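Local coordinates for methylxanthine N3-demethylase NdmB (Pseudomonas putida, PDB 6ICL), which catalyses the N3-demethylation of theobromine to 7-methylxanthine, and of 3-methylxanthine, caffeine and theophylline, as a Rieske non-haem iron oxygenase in bacterial caffeine degradation, at residues Phe155-Ile160 with Glu358-Ser363; Val219-Gly224 with Arg343-Glu348. One frame throughout, in Å; residues are numbered along the deposited sequence.

Contact 1: Phe155-Ile160 with Glu358-Ser363; sequences FDCTQI and EAFRDS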
loop_
_atom_site.group_PDB
_atom_site.type_symbol
_atom_site.label_atom_id
_atom_site.label_comp_id
_atom_site.label_asym_id
_atom_site.label_seq_id
_atom_site.Cartn_x
_atom_site.Cartn_y
_atom_site.Cartn_z
ATOM N N PHE A 155 47.702 -7.482 8.419
ATOM C CA PHE A 155 48.198 -8.066 9.657
ATOM C C PHE A 155 48.245 -9.587 9.624
ATOM O O PHE A 155 48.802 -10.187 10.552
ATOM C CB PHE A 155 47.350 -7.589 10.837
ATOM C CG PHE A 155 47.385 -6.090 11.045
ATOM C CD1 PHE A 155 48.296 -5.297 10.368
ATOM C CD2 PHE A 155 46.508 -5.479 11.941
ATOM C CE1 PHE A 155 48.328 -3.918 10.566
ATOM C CE2 PHE A 155 46.528 -4.096 12.148
ATOM C CZ PHE A 155 47.442 -3.314 11.463
ATOM N N ASP A 156 47.673 -10.207 8.584
ATOM C CA ASP A 156 47.854 -11.628 8.243
ATOM C C ASP A 156 47.796 -12.551 9.464
ATOM O O ASP A 156 48.675 -13.388 9.680
ATOM C CB ASP A 156 49.169 -11.833 7.485
ATOM C CG ASP A 156 49.357 -13.280 7.000
ATOM O OD1 ASP A 156 48.353 -13.951 6.663
ATOM O OD2 ASP A 156 50.514 -13.757 6.977
ATOM N N CYS A 157 46.728 -12.415 10.273
ATOM C CA CYS A 157 46.605 -13.322 11.410
ATOM C C CYS A 157 45.180 -13.788 11.696
ATOM O O CYS A 157 44.929 -14.332 12.782
ATOM C CB CYS A 157 47.158 -12.689 12.679
ATOM S SG CYS A 157 46.368 -11.155 13.109
ATOM N N THR A 158 44.246 -13.622 10.761
ATOM C CA THR A 158 42.867 -14.036 10.974
ATOM C C THR A 158 42.475 -15.074 9.930
ATOM O O THR A 158 43.033 -15.118 8.827
ATOM C CB THR A 158 41.910 -12.827 10.919
ATOM O OG1 THR A 158 42.108 -12.114 9.690
ATOM C CG2 THR A 158 42.164 -11.873 12.106
ATOM N N GLN A 159 41.515 -15.921 10.283
ATOM C CA GLN A 159 41.029 -16.936 9.359
ATOM C C GLN A 159 39.503 -16.977 9.377
ATOM O O GLN A 159 38.846 -16.358 10.222
ATOM C CB GLN A 159 41.596 -18.319 9.695
ATOM C CG GLN A 159 41.220 -18.853 11.055
ATOM C CD GLN A 159 41.956 -20.158 11.354
ATOM O OE1 GLN A 159 42.336 -20.885 10.436
ATOM N NE2 GLN A 159 42.167 -20.449 12.633
ATOM N N ILE A 160 38.948 -17.729 8.437
ATOM C CA ILE A 160 37.491 -17.820 8.319
ATOM C C ILE A 160 36.933 -18.572 9.524
ATOM O O ILE A 160 37.475 -19.627 9.907
ATOM C CB ILE A 160 37.099 -18.500 7.008
ATOM C CG1 ILE A 160 37.429 -17.572 5.839
ATOM C CG2 ILE A 160 35.602 -18.881 7.021
ATOM C CD1 ILE A 160 37.517 -18.254 4.498
ATOM N N GLU A 358 51.935 -5.575 15.152
ATOM C CA GLU A 358 52.377 -6.525 16.165
ATOM C C GLU A 358 51.433 -6.534 17.361
ATOM O O GLU A 358 51.144 -7.597 17.920
ATOM C CB GLU A 358 53.817 -6.217 16.585
ATOM C CG GLU A 358 54.798 -7.351 16.256
ATOM C CD GLU A 358 54.529 -8.006 14.889
ATOM O OE1 GLU A 358 54.192 -9.222 14.860
ATOM O OE2 GLU A 358 54.637 -7.307 13.850
ATOM N N ALA A 359 50.926 -5.370 17.760
ATOM C CA ALA A 359 49.955 -5.334 18.851
ATOM C C ALA A 359 48.718 -6.163 18.514
ATOM O O ALA A 359 48.264 -6.995 19.314
ATOM C CB ALA A 359 49.568 -3.889 19.152
ATOM N N PHE A 360 48.178 -5.967 17.310
ATOM C CA PHE A 360 46.995 -6.709 16.886
ATOM C C PHE A 360 47.262 -8.207 16.860
ATOM O O PHE A 360 46.486 -8.997 17.414
ATOM C CB PHE A 360 46.549 -6.222 15.507
ATOM C CG PHE A 360 45.256 -6.832 15.038
ATOM C CD1 PHE A 360 44.048 -6.401 15.557
ATOM C CD2 PHE A 360 45.251 -7.833 14.086
ATOM C CE1 PHE A 360 42.850 -6.952 15.130
ATOM C CE2 PHE A 360 44.055 -8.390 13.645
ATOM C CZ PHE A 360 42.856 -7.947 14.176
ATOM N N ARG A 361 48.356 -8.620 16.207
ATOM C CA ARG A 361 48.637 -10.048 16.085
ATOM C C ARG A 361 48.764 -10.700 17.454
ATOM O O ARG A 361 48.347 -11.852 17.646
ATOM C CB ARG A 361 49.907 -10.277 15.264
ATOM C CG ARG A 361 49.816 -9.837 13.803
ATOM C CD ARG A 361 51.152 -10.006 13.067
ATOM N NE ARG A 361 51.714 -11.340 13.237
ATOM C CZ ARG A 361 51.498 -12.359 12.412
ATOM N NH1 ARG A 361 50.722 -12.201 11.346
ATOM N NH2 ARG A 361 52.050 -13.539 12.661
ATOM N N ASP A 362 49.335 -9.974 18.422
ATOM C CA ASP A 362 49.439 -10.499 19.779
ATOM C C ASP A 362 48.063 -10.686 20.388
ATOM O O ASP A 362 47.774 -11.728 20.992
ATOM C CB ASP A 362 50.280 -9.562 20.648
ATOM C CG ASP A 362 51.770 -9.788 20.478
ATOM O OD1 ASP A 362 52.177 -10.912 20.102
ATOM O OD2 ASP A 362 52.533 -8.834 20.737
ATOM N N SER A 363 47.202 -9.679 20.244
ATOM C CA SER A 363 45.860 -9.759 20.807
ATOM C C SER A 363 45.065 -10.913 20.192
ATOM O O SER A 363 44.412 -11.678 20.915
ATOM C CB SER A 363 45.141 -8.432 20.607
ATOM O OG SER A 363 43.839 -8.509 21.163
#

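Contact 2: Val219-Gly224 with Arg343-Glu348; sequences VNRVDG and RKWHKE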
loop_
_atom_site.group_PDB
_atom_site.type_symbol
_atom_site.label_atom_id
_atom_site.label_comp_id
_atom_site.label_asym_id
_atom_site.label_seq_id
_atom_site.Cartn_x
_atom_site.Cartn_y
_atom_site.Cartn_z
ATOM N N VAL A 219 36.222 -19.588 30.569
ATOM C CA VAL A 219 36.276 -18.942 29.269
ATOM C C VAL A 219 37.732 -18.838 28.859
ATOM O O VAL A 219 38.520 -18.150 29.523
ATOM C CB VAL A 219 35.620 -17.555 29.298
ATOM C CG1 VAL A 219 35.665 -16.945 27.911
ATOM C CG2 VAL A 219 34.185 -17.653 29.835
ATOM N N ASN A 220 38.087 -19.504 27.765
ATOM C CA ASN A 220 39.433 -19.456 27.220
ATOM C C ASN A 220 39.473 -18.663 25.922
ATOM O O ASN A 220 38.484 -18.592 25.184
ATOM C CB ASN A 220 39.963 -20.860 26.938
ATOM C CG ASN A 220 39.943 -21.744 28.167
ATOM O OD1 ASN A 220 39.993 -21.258 29.297
ATOM N ND2 ASN A 220 39.875 -23.052 27.949
ATOM N N ARG A 221 40.641 -18.087 25.647
ATOM C CA ARG A 221 41.014 -17.590 24.329
ATOM C C ARG A 221 42.007 -18.577 23.726
ATOM O O ARG A 221 43.101 -18.767 24.270
ATOM C CB ARG A 221 41.642 -16.201 24.417
ATOM C CG ARG A 221 40.790 -15.123 25.085
ATOM C CD ARG A 221 41.500 -13.800 24.895
ATOM N NE ARG A 221 40.908 -12.679 25.615
ATOM C CZ ARG A 221 41.465 -11.471 25.621
ATOM N NH1 ARG A 221 42.603 -11.276 24.965
ATOM N NH2 ARG A 221 40.903 -10.467 26.268
ATOM N N VAL A 222 41.630 -19.212 22.617
ATOM C CA VAL A 222 42.428 -20.249 21.975
ATOM C C VAL A 222 42.404 -19.992 20.469
ATOM O O VAL A 222 41.351 -20.126 19.830
ATOM C CB VAL A 222 41.893 -21.652 22.293
ATOM C CG1 VAL A 222 42.724 -22.695 21.585
ATOM C CG2 VAL A 222 41.848 -21.890 23.794
ATOM N N ASP A 223 43.550 -19.615 19.905
ATOM C CA ASP A 223 43.727 -19.516 18.454
ATOM C C ASP A 223 42.645 -18.648 17.796
ATOM O O ASP A 223 42.004 -19.054 16.824
ATOM C CB ASP A 223 43.747 -20.915 17.820
ATOM C CG ASP A 223 44.844 -21.823 18.394
ATOM O OD1 ASP A 223 45.945 -21.323 18.671
ATOM O OD2 ASP A 223 44.607 -23.044 18.547
ATOM N N GLY A 224 42.440 -17.444 18.327
ATOM C CA GLY A 224 41.468 -16.529 17.746
ATOM C C GLY A 224 40.016 -16.796 18.100
ATOM O O GLY A 224 39.129 -16.130 17.549
ATOM N N ARG A 343 33.304 -8.577 25.486
ATOM C CA ARG A 343 33.557 -7.139 25.456
ATOM C C ARG A 343 35.025 -6.811 25.728
ATOM O O ARG A 343 35.605 -5.940 25.067
ATOM C CB ARG A 343 32.647 -6.447 26.467
ATOM C CG ARG A 343 31.189 -6.638 26.140
ATOM C CD ARG A 343 30.281 -5.971 27.111
ATOM N NE ARG A 343 28.914 -6.121 26.647
ATOM C CZ ARG A 343 27.948 -5.232 26.828
ATOM N NH1 ARG A 343 28.197 -4.108 27.473
ATOM N NH2 ARG A 343 26.735 -5.458 26.345
ATOM N N LYS A 344 35.648 -7.511 26.682
ATOM C CA LYS A 344 37.065 -7.283 26.975
ATOM C C LYS A 344 37.921 -7.502 25.744
ATOM O O LYS A 344 38.773 -6.673 25.405
ATOM C CB LYS A 344 37.540 -8.217 28.090
ATOM C CG LYS A 344 37.117 -7.832 29.493
ATOM C CD LYS A 344 38.034 -8.535 30.523
ATOM C CE LYS A 344 37.560 -8.341 31.977
ATOM N NZ LYS A 344 37.611 -6.924 32.451
ATOM N N TRP A 345 37.720 -8.631 25.063
ATOM C CA TRP A 345 38.579 -8.930 23.930
ATOM C C TRP A 345 38.277 -8.013 22.756
ATOM O O TRP A 345 39.201 -7.608 22.044
ATOM C CB TRP A 345 38.447 -10.400 23.539
ATOM C CG TRP A 345 39.604 -10.918 22.754
ATOM C CD1 TRP A 345 40.719 -10.220 22.372
ATOM C CD2 TRP A 345 39.773 -12.246 22.258
ATOM N NE1 TRP A 345 41.559 -11.034 21.652
ATOM C CE2 TRP A 345 41.005 -12.283 21.574
ATOM C CE3 TRP A 345 38.992 -13.406 22.310
ATOM C CZ2 TRP A 345 41.479 -13.428 20.955
ATOM C CZ3 TRP A 345 39.475 -14.555 21.700
ATOM C CH2 TRP A 345 40.710 -14.557 21.040
ATOM N N HIS A 346 37.009 -7.628 22.565
ATOM C CA HIS A 346 36.695 -6.653 21.523
ATOM C C HIS A 346 37.415 -5.332 21.786
ATOM O O HIS A 346 38.016 -4.753 20.878
ATOM C CB HIS A 346 35.178 -6.439 21.427
ATOM C CG HIS A 346 34.532 -7.202 20.313
ATOM N ND1 HIS A 346 34.304 -6.644 19.070
ATOM C CD2 HIS A 346 34.084 -8.481 20.244
ATOM C CE1 HIS A 346 33.735 -7.545 18.286
ATOM N NE2 HIS A 346 33.590 -8.668 18.974
ATOM N N LYS A 347 37.387 -4.855 23.037
ATOM C CA LYS A 347 38.040 -3.584 23.360
ATOM C C LYS A 347 39.540 -3.662 23.136
ATOM O O LYS A 347 40.150 -2.728 22.605
ATOM C CB LYS A 347 37.760 -3.189 24.813
ATOM C CG LYS A 347 38.295 -1.804 25.190
ATOM C CD LYS A 347 37.626 -0.743 24.324
ATOM C CE LYS A 347 38.030 0.675 24.693
ATOM N NZ LYS A 347 37.583 1.655 23.642
ATOM N N GLU A 348 40.149 -4.774 23.541
ATOM C CA GLU A 348 41.583 -4.944 23.375
ATOM C C GLU A 348 41.957 -5.014 21.898
ATOM O O GLU A 348 42.943 -4.400 21.465
ATOM C CB GLU A 348 42.018 -6.204 24.122
ATOM C CG GLU A 348 43.452 -6.647 23.890
ATOM C CD GLU A 348 43.744 -7.966 24.576
ATOM O OE1 GLU A 348 43.157 -8.226 25.662
ATOM O OE2 GLU A 348 44.538 -8.752 24.013
#

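Contact 1: Phe155-Ile160 with Glu358-Ser363
Phe360 leaves its helix with CG anti to the backbone N (chi1 -174°), which carries the ring across to Phe155 and Cys157 of the facing loop. The CG of Arg361, one residue on, lies beside the backbone N and anti to the carbonyl carbon; the chain then bends at chi3, and this bend brings NH1 to the loop carbonyls. There NH1 donates to Phe155 O at 2.9 Å in a fairly straight bond, 152° at the hydrogen, the acceptor lying close to the guanidinium plane while the donor stands tilted from the carbonyl plane. A second, weak bond joins the same NH1 to Asp156 O. Both acceptors sit at the guanidinium edge, so one nitrogen bridges two successive carbonyls of a loop without regular structure. The contact ties the loop between strand 146-150 and strand 171-181 to the C-terminal helix 357-365. Were Arg361 an alanine, the carbonyls of Phe155 and Asp156 would probably lose this shared donor, and the loop its polar tie to the helix. Beside the polar grip, the two phenyl rings meet obliquely, planes at 49°, with Phe155 CD2 3.4 Å from Phe360 CD2. Cys157 adds a sulfur-aromatic contact, SG lying 3.6 Å from Phe360 CD2 and also against Arg361 CG. Thr158 CG2 reaches the edge of the Phe360 ring, while its OG1 is hydrogen-bonded to His35 O. The ring of His35 stacks on Phe155 and also meets Phe360.

Contact 2: Val219-Gly224 with Arg343-Glu348
The guanidinium of Arg221 lies flat on the indole of Trp345, the planes only 4° apart and the centres separated by 3.6 Å. One face of the guanidinium is covered by the five-membered ring, with Trp345 CG over its centre, while the carboxylate of Glu348 stands at its edge. The indole in turn carries most of the arginine side chain, from CB to CZ and NH1, on one face: CZ sits over the five-membered ring in a cation-pi contact, and CD lies 3.5 Å from the centroid of the six-membered ring as a CH-pi contact. This overlap follows from the arginine chain, which is extended from CG to NE (chi2 -172°, chi3 -173°) and slides past the indole in the opposite direction. Its end is then gripped by Glu348. NH1 and NH2 each donate to Glu348 OE1 at 3.2 Å, both from the same face of the carboxylate, which is turned well away from the guanidinium plane. A weaker bond runs from NH1 to OE2, an oxygen that also meets Ser363 OG. At the far end of the indole, Trp345 CH2 approaches the backbone of Gly224, 3.8 Å from its C atom. In the fold, the contact seats strand 219-222, the outermost of the seven strands in the antiparallel sheet of the C-terminal oxygenase domain, against helix 337-355; Val368 of the C-terminal tail pairs with the backbone of Arg221. Trp345 NE1 bonds to Ser363 O, which holds the indole in place beneath the arginine. With aromatic face and carboxylate both serving one cation, the positive charge of Arg221 is probably well stabilised, and the guanidinium is likely to have little freedom to turn.

Overall arrangement
Following the chain from the N terminus, the loop 155-160 comes first, after strand 146-150 of the six-stranded sheet and before strand 171-181 opens the seven-stranded sheet of the oxygenase domain. Farther on comes strand 219-222, the outermost strand at the other side of that sheet; contact 2 closes its loop when the chain reaches helix 337-355. Helix 357-365 follows directly and closes the longer loop of contact 1, inside which contact 2 is nested. The centres are about 12 Å apart, and Ser363 of contact 1 bridges to contact 2. The two consecutive helices thus link the loop between strands 146-150 and 171-181 with strand 219-222, away from both iron sites.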